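Putative xanthine dehydrogenase YAGS fad-binding subunit (Escherichia coli, PDB 5G5G) probably forms the molybdenum-binding subunit of a periplasmic aldehyde oxidase of the xanthine oxidase family, holding a molybdenum ion and pterin cytosine dinucleotide. Local coordinates at residues A351-E362 and G434-N442; Q582-F590 and K688-V698. All blocks are in the same frame, centred on the assembly; numbering follows the deposited sequence.

Interaction 1 (A351-E362 and G434-N442)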
loop_
_atom_site.group_PDB
_atom_site.type_symbol
_atom_site.label_atom_id
_atom_site.label_comp_id
_atom_site.label_asym_id
_atom_site.label_seq_id
_atom_site.Cartn_x
_atom_site.Cartn_y
_atom_site.Cartn_z
ATOM N N ALA C 351 -3.119 -1.706 -14.772
ATOM C CA ALA C 351 -2.632 -2.340 -16.034
ATOM C C ALA C 351 -2.835 -3.859 -16.001
ATOM O O ALA C 351 -1.896 -4.653 -16.174
ATOM C CB ALA C 351 -1.178 -1.973 -16.333
ATOM N N PRO C 352 -4.090 -4.289 -15.889
ATOM C CA PRO C 352 -4.366 -5.714 -15.927
ATOM C C PRO C 352 -3.859 -6.295 -17.239
ATOM O O PRO C 352 -4.040 -5.675 -18.312
ATOM C CB PRO C 352 -5.899 -5.811 -15.881
ATOM C CG PRO C 352 -6.389 -4.429 -16.020
ATOM C CD PRO C 352 -5.308 -3.477 -15.745
ATOM N N GLY C 353 -3.185 -7.420 -17.100
ATOM C CA GLY C 353 -2.610 -8.106 -18.242
ATOM C C GLY C 353 -1.244 -7.564 -18.612
ATOM O O GLY C 353 -0.259 -8.317 -18.588
ATOM N N GLU C 354 -1.139 -6.278 -19.000
ATOM C CA GLU C 354 0.168 -5.755 -19.396
ATOM C C GLU C 354 1.167 -5.727 -18.263
ATOM O O GLU C 354 2.350 -5.998 -18.461
ATOM C CB GLU C 354 0.053 -4.348 -20.028
ATOM C CG GLU C 354 -0.138 -4.390 -21.532
ATOM C CD GLU C 354 -1.541 -4.683 -21.977
ATOM O OE1 GLU C 354 -2.480 -4.748 -21.164
ATOM O OE2 GLU C 354 -1.700 -4.847 -23.202
ATOM N N ALA C 355 0.736 -5.433 -17.040
ATOM C CA ALA C 355 1.758 -5.377 -15.975
ATOM C C ALA C 355 2.498 -6.748 -15.850
ATOM O O ALA C 355 3.710 -6.811 -15.995
ATOM C CB ALA C 355 1.154 -4.902 -14.652
ATOM N N PRO C 356 1.775 -7.864 -15.634
ATOM C CA PRO C 356 2.485 -9.151 -15.559
ATOM C C PRO C 356 3.005 -9.650 -16.893
ATOM O O PRO C 356 4.084 -10.297 -16.946
ATOM C CB PRO C 356 1.447 -10.101 -14.928
ATOM C CG PRO C 356 0.109 -9.511 -15.340
ATOM C CD PRO C 356 0.332 -8.020 -15.311
ATOM N N GLY C 357 2.328 -9.330 -17.989
ATOM C CA GLY C 357 2.819 -9.764 -19.299
ATOM C C GLY C 357 4.174 -9.186 -19.616
ATOM O O GLY C 357 5.054 -9.896 -20.105
ATOM N N LEU C 358 4.338 -7.880 -19.400
ATOM C CA LEU C 358 5.649 -7.231 -19.597
ATOM C C LEU C 358 6.648 -7.630 -18.551
ATOM O O LEU C 358 7.848 -7.632 -18.834
ATOM C CB LEU C 358 5.494 -5.694 -19.632
ATOM C CG LEU C 358 4.705 -5.211 -20.859
ATOM C CD1 LEU C 358 4.197 -3.799 -20.610
ATOM C CD2 LEU C 358 5.605 -5.212 -22.085
ATOM N N MET C 359 6.187 -7.988 -17.349
ATOM C CA MET C 359 7.134 -8.519 -16.335
ATOM C C MET C 359 7.869 -9.775 -16.878
ATOM O O MET C 359 9.047 -9.959 -16.589
ATOM C CB MET C 359 6.440 -8.852 -15.036
ATOM C CG MET C 359 6.143 -7.629 -14.183
ATOM S SD MET C 359 4.992 -7.877 -12.831
ATOM C CE MET C 359 6.089 -8.539 -11.598
ATOM N N ALA C 360 7.178 -10.559 -17.689
ATOM C CA ALA C 360 7.762 -11.703 -18.396
ATOM C C ALA C 360 8.429 -11.313 -19.731
ATOM O O ALA C 360 9.602 -11.645 -19.933
ATOM C CB ALA C 360 6.721 -12.774 -18.612
ATOM N N LEU C 361 7.675 -10.704 -20.656
ATOM C CA LEU C 361 8.182 -10.452 -21.972
ATOM C C LEU C 361 9.482 -9.646 -21.973
ATOM O O LEU C 361 10.410 -9.943 -22.766
ATOM C CB LEU C 361 7.116 -9.744 -22.858
ATOM C CG LEU C 361 7.552 -9.261 -24.222
ATOM C CD1 LEU C 361 7.937 -10.490 -25.068
ATOM C CD2 LEU C 361 6.409 -8.501 -24.861
ATOM N N GLU C 362 9.555 -8.627 -21.115
ATOM C CA GLU C 362 10.703 -7.704 -21.122
ATOM C C GLU C 362 11.968 -8.285 -20.475
ATOM O O GLU C 362 13.069 -7.854 -20.793
ATOM C CB GLU C 362 10.290 -6.350 -20.512
ATOM C CG GLU C 362 9.231 -5.677 -21.363
ATOM C CD GLU C 362 9.737 -5.339 -22.773
ATOM O OE1 GLU C 362 10.750 -4.604 -22.869
ATOM O OE2 GLU C 362 9.107 -5.790 -23.799
ATOM N N GLY C 434 19.466 -1.555 -16.075
ATOM C CA GLY C 434 18.484 -2.320 -16.853
ATOM C C GLY C 434 17.519 -1.434 -17.594
ATOM O O GLY C 434 17.263 -0.286 -17.198
ATOM N N VAL C 435 16.962 -1.986 -18.681
ATOM C CA VAL C 435 15.955 -1.313 -19.438
ATOM C C VAL C 435 14.816 -2.238 -19.762
ATOM O O VAL C 435 15.014 -3.460 -19.888
ATOM C CB VAL C 435 16.551 -0.740 -20.758
ATOM C CG1 VAL C 435 17.102 -1.865 -21.649
ATOM C CG2 VAL C 435 15.568 0.130 -21.515
ATOM N N ALA C 436 13.641 -1.636 -19.936
ATOM C CA ALA C 436 12.473 -2.352 -20.487
ATOM C C ALA C 436 11.548 -1.368 -21.191
ATOM O O ALA C 436 11.536 -0.154 -20.873
ATOM C CB ALA C 436 11.701 -3.095 -19.400
ATOM N N ALA C 437 10.722 -1.902 -22.097
ATOM C CA ALA C 437 9.659 -1.164 -22.743
ATOM C C ALA C 437 8.362 -1.292 -21.949
ATOM O O ALA C 437 8.100 -2.319 -21.321
ATOM C CB ALA C 437 9.426 -1.695 -24.132
ATOM N N GLY C 438 7.566 -0.228 -22.018
ATOM C CA GLY C 438 6.192 -0.220 -21.621
ATOM C C GLY C 438 5.253 -0.004 -22.799
ATOM O O GLY C 438 5.601 0.613 -23.789
ATOM N N PHE C 439 4.049 -0.520 -22.659
ATOM C CA PHE C 439 3.036 -0.555 -23.689
ATOM C C PHE C 439 1.700 -0.664 -23.003
ATOM O O PHE C 439 1.532 -1.509 -22.114
ATOM C CB PHE C 439 3.247 -1.781 -24.570
ATOM C CG PHE C 439 2.162 -1.981 -25.609
ATOM C CD1 PHE C 439 2.226 -1.274 -26.791
ATOM C CD2 PHE C 439 1.015 -2.753 -25.326
ATOM C CE1 PHE C 439 1.215 -1.400 -27.750
ATOM C CE2 PHE C 439 -0.035 -2.854 -26.249
ATOM C CZ PHE C 439 0.096 -2.174 -27.465
ATOM N N ARG C 440 0.727 0.114 -23.472
ATOM C CA ARG C 440 -0.666 0.039 -22.959
ATOM C C ARG C 440 -1.573 0.667 -23.974
ATOM O O ARG C 440 -1.274 1.752 -24.475
ATOM C CB ARG C 440 -0.785 0.745 -21.622
ATOM C CG ARG C 440 -2.125 0.601 -20.917
ATOM C CD ARG C 440 -2.415 -0.799 -20.399
ATOM N NE ARG C 440 -3.723 -0.813 -19.776
ATOM C CZ ARG C 440 -4.386 -1.896 -19.374
ATOM N NH1 ARG C 440 -3.880 -3.118 -19.560
ATOM N NH2 ARG C 440 -5.571 -1.767 -18.779
ATOM N N ASN C 441 -2.644 -0.013 -24.325
ATOM C CA ASN C 441 -3.559 0.529 -25.297
ATOM C C ASN C 441 -4.277 1.821 -24.813
ATOM O O ASN C 441 -4.367 2.092 -23.602
ATOM C CB ASN C 441 -4.560 -0.530 -25.745
ATOM C CG ASN C 441 -3.935 -1.561 -26.683
ATOM O OD1 ASN C 441 -3.061 -1.235 -27.478
ATOM N ND2 ASN C 441 -4.406 -2.785 -26.622
ATOM N N ASN C 442 -4.753 2.580 -25.792
ATOM C CA ASN C 442 -5.574 3.735 -25.538
ATOM C C ASN C 442 -6.999 3.363 -25.901
ATOM O O ASN C 442 -7.250 2.985 -27.029
ATOM C CB ASN C 442 -5.122 4.917 -26.369
ATOM C CG ASN C 442 -5.935 6.142 -26.109
ATOM O OD1 ASN C 442 -5.956 6.624 -24.996
ATOM N ND2 ASN C 442 -6.612 6.658 -27.135
#
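A helix laid across a beta strand beside the molybdenum site makes this contact: R440 and E362 of the two elements carry polar grips at its far ends. The helix, 354-362, and the strand, 434-441, belong to the two molybdopterin cofactor-binding domains; they run roughly antiparallel, at 141°, with axes 8.7 Å apart. At one end R440 reaches into the turn that leads into the helix. Its chain leaves anti to the backbone N (chi1 -173°) and bends at chi2, which swings the guanidinium in under A351, whose CA sits over the centre of one face. NH1 of R440 serves two acceptors: P352 O at 2.8 Å, and E354 OE1 at 2.7 Å in a salt bridge whose hydrogen bond is weak, the carboxylate standing nearly upright to the guanidinium. R440 NH2 meets P352 CD at 3.5 Å, their side chains crossing near a right angle, and forms a second salt bridge with E692, while the P352 ring packs against the dioxothiomolybdenum ion. In the middle, L358 sets CD1 and CD2 against the strand backbone from G438 to F439 and over A437 O. At the other end E362 folds back at chi2, its CB against A436 CB. Its carboxylate is shared with R380 and Y327, yet E362 OE1 takes the peptide N-H of A437 from above the carboxylate plane, 2.8 Å from A437 N and nearly straight at 169°.

Interaction 2 (Q582-F590 and K688-V698). With MCN (pterin cytosine dinucleotide), chain Y; MOS (dioxothiomolybdenum(VI) ion), chain Z.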
loop_
_atom_site.group_PDB
_atom_site.type_symbol
_atom_site.label_atom_id
_atom_site.label_comp_id
_atom_site.label_asym_id
_atom_site.label_seq_id
_atom_site.Cartn_x
_atom_site.Cartn_y
_atom_site.Cartn_z
ATOM N N GLN C 582 -4.506 1.324 -34.696
ATOM C CA GLN C 582 -4.240 0.818 -33.363
ATOM C C GLN C 582 -3.774 2.008 -32.517
ATOM O O GLN C 582 -2.779 2.661 -32.856
ATOM C CB GLN C 582 -3.138 -0.260 -33.393
ATOM C CG GLN C 582 -2.830 -0.845 -32.036
ATOM C CD GLN C 582 -4.040 -1.478 -31.401
ATOM O OE1 GLN C 582 -4.747 -2.284 -32.011
ATOM N NE2 GLN C 582 -4.294 -1.108 -30.212
ATOM N N GLN C 583 -4.501 2.322 -31.446
ATOM C CA GLN C 583 -4.156 3.452 -30.587
ATOM C C GLN C 583 -3.521 2.887 -29.326
ATOM O O GLN C 583 -4.158 2.124 -28.565
ATOM C CB GLN C 583 -5.375 4.270 -30.218
ATOM C CG GLN C 583 -6.143 4.777 -31.425
ATOM C CD GLN C 583 -7.250 5.742 -31.042
ATOM O OE1 GLN C 583 -7.178 6.420 -30.009
ATOM N NE2 GLN C 583 -8.286 5.802 -31.883
ATOM N N SER C 584 -2.269 3.265 -29.099
ATOM C CA SER C 584 -1.567 2.762 -27.919
ATOM C C SER C 584 -0.667 3.866 -27.367
ATOM O O SER C 584 -0.542 4.982 -27.951
ATOM C CB SER C 584 -0.705 1.514 -28.295
ATOM O OG SER C 584 -1.492 0.522 -28.987
ATOM N N THR C 585 -0.094 3.528 -26.230
ATOM C CA THR C 585 0.862 4.339 -25.504
ATOM C C THR C 585 2.097 3.531 -25.187
ATOM O O THR C 585 2.029 2.312 -25.049
ATOM C CB THR C 585 0.218 4.925 -24.215
ATOM O OG1 THR C 585 -0.039 3.889 -23.263
ATOM C CG2 THR C 585 -1.052 5.677 -24.573
ATOM N N PHE C 586 3.240 4.226 -25.097
ATOM C CA PHE C 586 4.557 3.594 -25.037
ATOM C C PHE C 586 5.428 4.258 -23.985
ATOM O O PHE C 586 5.274 5.455 -23.681
ATOM C CB PHE C 586 5.246 3.703 -26.425
ATOM C CG PHE C 586 4.433 3.087 -27.531
ATOM C CD1 PHE C 586 4.540 1.755 -27.816
ATOM C CD2 PHE C 586 3.535 3.851 -28.237
ATOM C CE1 PHE C 586 3.768 1.158 -28.803
ATOM C CE2 PHE C 586 2.739 3.278 -29.215
ATOM C CZ PHE C 586 2.886 1.913 -29.499
ATOM N N ALA C 587 6.375 3.494 -23.465
ATOM C CA ALA C 587 7.384 4.009 -22.543
ATOM C C ALA C 587 8.699 3.286 -22.663
ATOM O O ALA C 587 8.759 2.142 -23.116
ATOM C CB ALA C 587 6.900 3.900 -21.084
ATOM N N GLY C 588 9.741 3.943 -22.182
ATOM C CA GLY C 588 11.031 3.331 -21.976
ATOM C C GLY C 588 11.428 3.578 -20.526
ATOM O O GLY C 588 11.424 4.722 -20.055
ATOM N N HIS C 589 11.686 2.493 -19.807
ATOM C CA HIS C 589 12.058 2.507 -18.410
ATOM C C HIS C 589 13.486 2.104 -18.217
ATOM O O HIS C 589 13.891 1.029 -18.711
ATOM C CB HIS C 589 11.196 1.523 -17.637
ATOM C CG HIS C 589 9.777 1.946 -17.510
ATOM N ND1 HIS C 589 9.391 3.024 -16.742
ATOM C CD2 HIS C 589 8.659 1.488 -18.106
ATOM C CE1 HIS C 589 8.086 3.175 -16.833
ATOM N NE2 HIS C 589 7.619 2.263 -17.662
ATOM N N PHE C 590 14.243 2.948 -17.502
ATOM C CA PHE C 590 15.694 2.765 -17.290
ATOM C C PHE C 590 15.957 2.817 -15.792
ATOM O O PHE C 590 15.479 3.747 -15.134
ATOM C CB PHE C 590 16.524 3.861 -17.996
ATOM C CG PHE C 590 16.501 3.779 -19.474
ATOM C CD1 PHE C 590 15.428 4.319 -20.184
ATOM C CD2 PHE C 590 17.528 3.126 -20.183
ATOM C CE1 PHE C 590 15.388 4.221 -21.564
ATOM C CE2 PHE C 590 17.517 3.083 -21.562
ATOM C CZ PHE C 590 16.409 3.597 -22.267
ATOM N N LYS C 688 -3.888 10.808 -24.715
ATOM C CA LYS C 688 -4.079 9.367 -24.459
ATOM C C LYS C 688 -3.803 9.073 -22.985
ATOM O O LYS C 688 -3.314 9.941 -22.229
ATOM C CB LYS C 688 -3.197 8.509 -25.389
ATOM C CG LYS C 688 -3.607 8.674 -26.846
ATOM C CD LYS C 688 -2.792 7.792 -27.819
ATOM C CE LYS C 688 -1.358 8.249 -27.875
ATOM N NZ LYS C 688 -0.719 7.613 -29.085
ATOM N N GLY C 689 -4.084 7.842 -22.555
ATOM C CA GLY C 689 -3.916 7.476 -21.166
ATOM C C GLY C 689 -2.469 7.417 -20.718
ATOM O O GLY C 689 -1.585 7.115 -21.515
ATOM N N VAL C 690 -2.258 7.650 -19.426
ATOM C CA VAL C 690 -0.922 7.471 -18.807
ATOM C C VAL C 690 -0.855 6.701 -17.505
ATOM O O VAL C 690 0.202 6.167 -17.139
ATOM C CB VAL C 690 -0.213 8.814 -18.638
ATOM C CG1 VAL C 690 -0.686 9.560 -17.395
ATOM C CG2 VAL C 690 1.315 8.645 -18.702
ATOM N N GLY C 691 -1.944 6.719 -16.772
ATOM C CA GLY C 691 -1.968 6.165 -15.411
ATOM C C GLY C 691 -1.647 4.681 -15.258
ATOM O O GLY C 691 -1.180 4.287 -14.181
ATOM N N GLU C 692 -1.902 3.895 -16.314
ATOM C CA GLU C 692 -1.523 2.484 -16.358
ATOM C C GLU C 692 -0.208 2.255 -17.076
ATOM O O GLU C 692 0.617 1.459 -16.617
ATOM C CB GLU C 692 -2.663 1.644 -16.920
ATOM C CG GLU C 692 -3.945 1.654 -16.077
ATOM C CD GLU C 692 -5.005 0.710 -16.644
ATOM O OE1 GLU C 692 -5.428 0.875 -17.803
ATOM O OE2 GLU C 692 -5.365 -0.226 -15.889
ATOM N N LEU C 693 0.004 2.988 -18.168
ATOM C CA LEU C 693 1.255 2.961 -18.932
ATOM C C LEU C 693 2.465 3.087 -18.006
ATOM O O LEU C 693 3.456 2.383 -18.154
ATOM C CB LEU C 693 1.263 4.089 -19.966
ATOM C CG LEU C 693 2.627 4.241 -20.661
ATOM C CD1 LEU C 693 2.960 3.038 -21.547
ATOM C CD2 LEU C 693 2.601 5.551 -21.445
ATOM N N GLY C 694 2.351 3.968 -17.018
ATOM C CA GLY C 694 3.472 4.253 -16.155
ATOM C C GLY C 694 4.030 3.061 -15.474
ATOM O O GLY C 694 5.213 3.068 -15.107
ATOM N N LEU C 695 3.165 2.094 -15.157
ATOM C CA LEU C 695 3.592 0.854 -14.509
ATOM C C LEU C 695 4.226 -0.198 -15.450
ATOM O O LEU C 695 5.013 -1.029 -15.045
ATOM C CB LEU C 695 2.375 0.225 -13.814
ATOM C CG LEU C 695 2.557 -1.071 -13.075
ATOM C CD1 LEU C 695 3.587 -0.911 -11.982
ATOM C CD2 LEU C 695 1.254 -1.549 -12.447
ATOM N N CYS C 696 3.783 -0.178 -16.691
ATOM C CA CYS C 696 4.091 -1.179 -17.686
ATOM C C CYS C 696 5.559 -1.197 -18.021
ATOM O O CYS C 696 6.102 -0.175 -18.484
ATOM C CB CYS C 696 3.292 -0.885 -18.926
ATOM S SG CYS C 696 1.479 -1.108 -18.659
ATOM N N GLY C 697 6.205 -2.345 -17.787
ATOM C CA GLY C 697 7.634 -2.467 -17.993
ATOM C C GLY C 697 8.560 -2.125 -16.825
ATOM O O GLY C 697 9.736 -2.476 -16.851
ATOM N N VAL C 698 8.046 -1.495 -15.776
ATOM C CA VAL C 698 8.907 -1.044 -14.694
ATOM C C VAL C 698 9.594 -2.224 -13.993
ATOM O O VAL C 698 10.811 -2.208 -13.759
ATOM C CB VAL C 698 8.124 -0.215 -13.624
ATOM C CG1 VAL C 698 8.971 0.034 -12.384
ATOM C CG2 VAL C 698 7.659 1.134 -14.232
HETATM N N1 MCN Y . -3.006 12.822 -17.478
HETATM C C2 MCN Y . -2.559 14.097 -18.050
HETATM N N3 MCN Y . -2.583 13.840 -19.556
HETATM C C4 MCN Y . -2.789 12.759 -20.290
HETATM C C5 MCN Y . -3.346 11.622 -19.478
HETATM C C6 MCN Y . -3.353 11.691 -18.179
HETATM O O2 MCN Y . -2.291 15.061 -17.553
HETATM N N4 MCN Y . -2.668 12.606 -21.560
HETATM C "C1'" MCN Y . -2.858 12.813 -16.032
HETATM C C2D MCN Y . -4.003 13.631 -15.324
HETATM O "O2'" MCN Y . -3.540 14.110 -14.063
HETATM C "C3'" MCN Y . -4.965 12.565 -15.179
HETATM C C4D MCN Y . -4.257 11.193 -14.775
HETATM O O4D MCN Y . -2.987 11.473 -15.540
HETATM O "O3'" MCN Y . -6.053 12.729 -14.198
HETATM C "C5'" MCN Y . -4.699 9.910 -15.169
HETATM O "O5'" MCN Y . -5.447 9.909 -16.363
HETATM P PA MCN Y . -5.646 8.564 -17.108
HETATM O O1A MCN Y . -6.744 8.798 -18.145
HETATM O O2A MCN Y . -4.330 7.990 -17.499
HETATM O O3A MCN Y . -6.270 7.539 -15.925
HETATM P PB MCN Y . -7.797 7.493 -15.520
HETATM O O1B MCN Y . -8.522 6.547 -16.377
HETATM O O2B MCN Y . -8.316 8.885 -15.359
HETATM O O3B MCN Y . -7.613 6.958 -14.053
HETATM C C10 MCN Y . -7.494 5.490 -13.824
HETATM C "C9'" MCN Y . -6.099 5.029 -13.592
HETATM C "C8'" MCN Y . -6.155 3.407 -13.513
HETATM S "S8'" MCN Y . -7.060 2.526 -14.614
HETATM C "C7'" MCN Y . -5.652 2.912 -12.492
HETATM S "S7'" MCN Y . -5.791 1.167 -12.125
HETATM C "C6'" MCN Y . -4.654 3.677 -11.570
HETATM C C7 MCN Y . -4.366 5.063 -12.322
HETATM O "O9'" MCN Y . -5.515 5.742 -12.629
HETATM N "N5'" MCN Y . -5.520 3.996 -10.318
HETATM C C4A MCN Y . -5.036 5.051 -9.372
HETATM N "N8'" MCN Y . -3.633 5.920 -11.366
HETATM C C4B MCN Y . -4.070 6.051 -10.096
HETATM N "N1'" MCN Y . -3.448 6.992 -9.274
HETATM C "C2'" MCN Y . -3.973 7.372 -8.034
HETATM N "N2'" MCN Y . -3.417 8.199 -7.287
HETATM N "N3'" MCN Y . -4.809 6.449 -7.468
HETATM C "C4'" MCN Y . -5.544 5.424 -8.042
HETATM O "O4'" MCN Y . -6.372 4.594 -7.622
HETATM MO MO MOS Z . -7.435 0.463 -13.585
HETATM S S MOS Z . -7.025 -1.789 -13.226
HETATM O O1 MOS Z . -8.878 0.561 -12.534
HETATM O O2 MOS Z . -8.206 -0.331 -15.363
#
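The cofactor-binding loop 688-698, which carries E692 of the molybdenum site, packs here on strand 584-590 of a mixed beta sheet. K688 and T585 meet first. The lysine chain runs past the threonine methyl, T585 CG2 lying 3.6 Å from K688 CB, then bends at chi3 to bring NZ to S584 O at 2.9 Å, close to the line of the carbonyl bond; D679 provides a salt bridge for the same ammonium. L693 is the main apolar contact of the loop with the strand. With CG anti to the backbone N (chi1 172°), the leucine turns both methyls onto the strand, CD2 3.5 Å from F586 O and CD1 against A587 CB. T585 OG1, beside this leucine, is hydrogen-bonded to R440 O. Farther along, V698 CG2 presses on one face of the H589 ring in a CH-pi contact, 3.5 Å from the ring centroid, while C696 O lies near the ring plane at the edge, 3.0 Å from H589 NE2. On its other side the loop holds the dinucleotide: K688 O accepts from N4 of the cytosine, and V690 N and G691 N both donate to phosphate oxygen O2A, each at 2.8 Å. Two N-H groups on one phosphate oxygen probably help to balance its charge, and the same loop carries E692, whose carboxylate is held by R440 and A351 N, its OE2 2.9 Å from O2 of the ion.

From the N terminus, the chain first passes through 351-362, and interaction 1 closes an excursion of 71 residues, with more helix than strand, when segment 434-442 returns against that helix. Interaction 2 opens only later, at 582-590, and closes over 97 residues at 688-698. The two are therefore in series, neither nested nor crossed. In space their centres lie about 8 Å apart, because strands 429-441 and 584-596 are antiparallel neighbours in one sheet. A hydrogen bond from S584 OG to N441 OD1 probably joins them, and P352 packs against E692. Together they tie the helix, the shared sheet and the cofactor loop around the molybdenum site.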